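Local coordinates for enterochelin esterase (Salmonella enterica subsp. enterica serovar Typhimurium, PDB 3MGA), which probably hydrolyses the ester bonds of ferric enterobactin, the iron-loaded siderophore, so that its iron can be released inside the cell, at residues 286-291 / 390-395; 345-350 / 358-363. All coordinates share one frame; numbering follows the deposited sequence.

In the fold
After the N-terminal strands and the first strands of the eight-stranded mixed sheet, the chain runs through strand 284-288, turns sharply at S289 and starts helix 290-301. It then lays down strands 308-312 and 344-350. Contact 2 closes the short loop from 344-350 to helix 354-367, which lies against one face of the sheet. Strand 373-379 follows, and helix 385-399 returns over the other face, where contact 1 closes the longer loop. Contact 2 is thus nested inside contact 1, and strand 344-350 is sandwiched: V346 and E348 touch helix 385-399, with E348 OE1 3.4 Å from G391 CA. Together the contacts join both helical layers to one sheet.

Contact 1 (286-291 / 390-395); sequences AGQSFG and GGLTQG
A286 and L392 mark the closest backbone approach, their CA atoms 7.6 Å apart, where the end of strand 284-288 passes helix 385-399. That is too wide for backbone bonding, so the two segments meet through side chains. Beyond Q288 the strand ends and S289 makes a tight turn with phi 62° and psi -123°, a strained combination; G291 N then bonds to Q288 O at 2.8 Å as helix 290-301 begins. On the other side the helix keeps its regular pattern, with G395 N bonded to G391 O at 2.8 Å.

L392 carries the contact from the helix. One branch reaches A286, whose CB points toward the helix and lies 4.3 Å from L392 CD2. Next to it, the amide of Q288 comes up to the branch point of the leucine, with NE2 4.4 Å from L392 CG. The bend at the second torsion of Q288 (chi2 77°) turns the amide back along the strand in the direction of A286, which brings NE2 to the leucine. The amide has polar partners of its own: OE1 bonds to W213 NE1, and NE2 makes a weak bond to Q312 OE1. L392 also touches L310 and Q312 on the neighbouring strand, so it straddles two strands.

The sequence G-x-S-x-G from G287 to G291 and the strained serine are consistent with the nucleophile elbow of an alpha/beta hydrolase. S289 OG bonds to S315 OG and to a bound glycerol, and the serine touches H383. The contact is made by the strand that leads into this turn, and S289 itself takes no part in it. Its chemistry is undemanding: loose apolar packing with no hydrogen bond across, beside a buried amide held on OE1 by W213 and, weakly, on NE2 by Q312, which leaves its contact with L392 to packing alone.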
# COMPACT_ATOMS: atom_id res chain seq x y z
N ALA A 286 -9.71 -7.71 -2.81
CA ALA A 286 -8.92 -6.49 -2.76
C ALA A 286 -7.47 -6.82 -2.47
O ALA A 286 -7.17 -7.67 -1.63
CB ALA A 286 -9.50 -5.55 -1.68
N GLY A 287 -6.56 -6.14 -3.15
CA GLY A 287 -5.13 -6.36 -2.95
C GLY A 287 -4.26 -5.24 -3.49
O GLY A 287 -4.73 -4.40 -4.26
N GLN A 288 -2.99 -5.22 -3.07
CA GLN A 288 -2.06 -4.20 -3.48
C GLN A 288 -0.82 -4.82 -4.12
O GLN A 288 -0.35 -5.87 -3.68
CB GLN A 288 -1.62 -3.35 -2.29
CG GLN A 288 -2.75 -2.87 -1.41
CD GLN A 288 -3.29 -3.95 -0.50
OE1 GLN A 288 -2.54 -4.76 0.03
NE2 GLN A 288 -4.60 -3.93 -0.28
N SER A 289 -0.29 -4.15 -5.14
CA SER A 289 0.92 -4.60 -5.83
C SER A 289 0.61 -5.97 -6.45
O SER A 289 -0.35 -6.06 -7.22
CB SER A 289 2.10 -4.59 -4.85
OG SER A 289 3.33 -4.67 -5.53
N PHE A 290 1.36 -7.04 -6.14
CA PHE A 290 0.98 -8.35 -6.72
C PHE A 290 -0.43 -8.73 -6.29
O PHE A 290 -1.08 -9.53 -6.96
CB PHE A 290 1.93 -9.51 -6.38
CG PHE A 290 3.22 -9.53 -7.15
CD1 PHE A 290 3.23 -9.27 -8.51
CD2 PHE A 290 4.39 -9.98 -6.55
CE1 PHE A 290 4.42 -9.35 -9.24
CE2 PHE A 290 5.57 -10.06 -7.27
CZ PHE A 290 5.59 -9.74 -8.61
N GLY A 291 -0.87 -8.18 -5.16
CA GLY A 291 -2.22 -8.44 -4.65
C GLY A 291 -3.28 -7.85 -5.57
O GLY A 291 -4.38 -8.40 -5.69
N GLY A 390 -6.15 4.12 2.89
CA GLY A 390 -7.31 4.98 2.63
C GLY A 390 -8.07 4.56 1.39
O GLY A 390 -9.29 4.64 1.33
N GLY A 391 -7.33 4.12 0.38
CA GLY A 391 -7.96 3.68 -0.87
C GLY A 391 -8.66 2.36 -0.68
O GLY A 391 -9.58 2.01 -1.43
N LEU A 392 -8.22 1.62 0.34
CA LEU A 392 -8.81 0.33 0.63
C LEU A 392 -10.25 0.57 1.09
O LEU A 392 -11.18 -0.04 0.58
CB LEU A 392 -8.01 -0.39 1.72
CG LEU A 392 -7.99 -1.93 1.70
CD1 LEU A 392 -7.43 -2.44 3.05
CD2 LEU A 392 -9.34 -2.54 1.44
N THR A 393 -10.42 1.48 2.05
CA THR A 393 -11.76 1.76 2.59
C THR A 393 -12.62 2.50 1.58
O THR A 393 -13.83 2.24 1.49
CB THR A 393 -11.72 2.54 3.93
OG1 THR A 393 -11.03 3.78 3.76
CG2 THR A 393 -11.05 1.71 5.00
N GLN A 394 -12.02 3.42 0.82
CA GLN A 394 -12.77 4.16 -0.20
C GLN A 394 -13.20 3.22 -1.32
O GLN A 394 -14.30 3.35 -1.87
CB GLN A 394 -11.95 5.32 -0.77
CG GLN A 394 -12.69 6.11 -1.84
CD GLN A 394 -13.95 6.77 -1.32
OE1 GLN A 394 -13.90 7.72 -0.53
NE2 GLN A 394 -15.10 6.32 -1.82
N GLY A 395 -12.33 2.28 -1.66
CA GLY A 395 -12.59 1.30 -2.70
C GLY A 395 -13.76 0.40 -2.38
O GLY A 395 -14.54 0.06 -3.25

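Contact 2 (345-350 / 358-363); sequences IVLEAG and QANQAL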
# COMPACT_ATOMS: atom_id res chain seq x y z
N ILE A 345 -14.90 -2.68 -11.10
CA ILE A 345 -13.47 -2.63 -10.83
C ILE A 345 -12.98 -1.26 -10.40
O ILE A 345 -13.27 -0.26 -11.05
CB ILE A 345 -12.67 -3.05 -12.09
CG1 ILE A 345 -13.16 -4.39 -12.64
CG2 ILE A 345 -11.21 -3.12 -11.79
CD1 ILE A 345 -12.43 -4.84 -13.88
N VAL A 346 -12.28 -1.23 -9.27
CA VAL A 346 -11.65 -0.03 -8.77
C VAL A 346 -10.18 -0.23 -9.11
O VAL A 346 -9.57 -1.22 -8.71
CB VAL A 346 -11.82 0.16 -7.25
CG1 VAL A 346 -10.92 1.30 -6.75
CG2 VAL A 346 -13.28 0.41 -6.90
N LEU A 347 -9.63 0.68 -9.90
CA LEU A 347 -8.27 0.55 -10.34
C LEU A 347 -7.54 1.80 -9.85
O LEU A 347 -7.77 2.90 -10.35
CB LEU A 347 -8.26 0.40 -11.86
CG LEU A 347 -7.04 -0.21 -12.55
CD1 LEU A 347 -6.72 -1.57 -11.97
CD2 LEU A 347 -7.30 -0.30 -14.04
N GLU A 348 -6.71 1.61 -8.83
CA GLU A 348 -5.97 2.70 -8.23
C GLU A 348 -4.47 2.57 -8.45
O GLU A 348 -3.93 1.46 -8.47
CB GLU A 348 -6.26 2.76 -6.74
CG GLU A 348 -5.30 3.63 -5.94
CD GLU A 348 -5.52 3.51 -4.46
OE1 GLU A 348 -6.68 3.66 -4.02
OE2 GLU A 348 -4.52 3.29 -3.72
N ALA A 349 -3.82 3.72 -8.61
CA ALA A 349 -2.37 3.80 -8.81
C ALA A 349 -1.92 5.23 -8.54
O ALA A 349 -2.67 6.18 -8.79
CB ALA A 349 -2.01 3.38 -10.21
N GLY A 350 -0.71 5.38 -8.02
CA GLY A 350 -0.18 6.70 -7.69
C GLY A 350 0.72 7.27 -8.77
O GLY A 350 1.38 6.53 -9.49
N GLN A 358 1.77 4.00 -15.30
CA GLN A 358 1.63 3.84 -16.75
C GLN A 358 1.03 2.48 -17.08
O GLN A 358 0.20 2.36 -17.98
CB GLN A 358 2.97 4.01 -17.45
CG GLN A 358 3.50 5.45 -17.45
CD GLN A 358 4.89 5.57 -18.07
OE1 GLN A 358 5.13 6.44 -18.91
NE2 GLN A 358 5.79 4.67 -17.69
N ALA A 359 1.45 1.46 -16.35
CA ALA A 359 0.95 0.12 -16.55
C ALA A 359 -0.56 0.08 -16.29
O ALA A 359 -1.31 -0.53 -17.04
CB ALA A 359 1.68 -0.86 -15.66
N ASN A 360 -1.00 0.75 -15.22
CA ASN A 360 -2.43 0.77 -14.92
C ASN A 360 -3.27 1.55 -15.92
O ASN A 360 -4.44 1.23 -16.13
CB ASN A 360 -2.72 1.25 -13.49
CG ASN A 360 -2.49 0.16 -12.47
OD1 ASN A 360 -3.45 -0.39 -11.92
ND2 ASN A 360 -1.23 -0.19 -12.23
N GLN A 361 -2.68 2.57 -16.55
CA GLN A 361 -3.37 3.35 -17.59
C GLN A 361 -3.64 2.48 -18.80
O GLN A 361 -4.75 2.48 -19.35
CB GLN A 361 -2.56 4.56 -18.02
CG GLN A 361 -2.52 5.68 -17.01
CD GLN A 361 -1.73 6.87 -17.51
OE1 GLN A 361 -0.65 6.72 -18.09
NE2 GLN A 361 -2.24 8.08 -17.26
N ALA A 362 -2.62 1.75 -19.24
CA ALA A 362 -2.74 0.86 -20.38
C ALA A 362 -3.78 -0.21 -20.08
O ALA A 362 -4.58 -0.57 -20.94
CB ALA A 362 -1.40 0.22 -20.72
N LEU A 363 -3.77 -0.72 -18.84
CA LEU A 363 -4.73 -1.73 -18.44
C LEU A 363 -6.14 -1.16 -18.53
O LEU A 363 -7.04 -1.82 -19.03
CB LEU A 363 -4.47 -2.25 -17.03
CG LEU A 363 -5.49 -3.27 -16.51
CD1 LEU A 363 -5.64 -4.43 -17.50
CD2 LEU A 363 -5.12 -3.77 -15.15
O HOH W 1 -4.14 -1.05 -9.54
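The apolar part begins with L347 and A349, both pointing from strand 344-350 toward helix 354-367. L347 CD1 meets L363 CD2 at 4.2 Å, two methyl branches touching as the side chains cross at a slant. One turn earlier in the helix, N360 lies over A349, whose CB is 4.0 Å from N360 CG.

The polar part centres on the same asparagine. Its CG sits beside the backbone N (chi1 -79°), which places the amide between the two strand side chains. OD1 packs on the leucine, 3.5 Å from L347 CD1, while ND2 bonds to V356 O within the helix and to G314 O in a loop, two bonds that fix the turn of the amide. A water lies between OD1 and the strand, 2.6 Å from N360 OD1 and 2.7 Å from E348 O; no hydrogen bond joins the segments directly.

The axes of segments 345-350 and 358-363 run roughly antiparallel, at 153°, and approach to 8.5 Å, as the first half of a beta-alpha-beta crossover leading into strand 373-379. W376 of that strand and F316 of a loop both touch L347 and N360, while E348 faces the opposite layer, against W388 of helix 385-399.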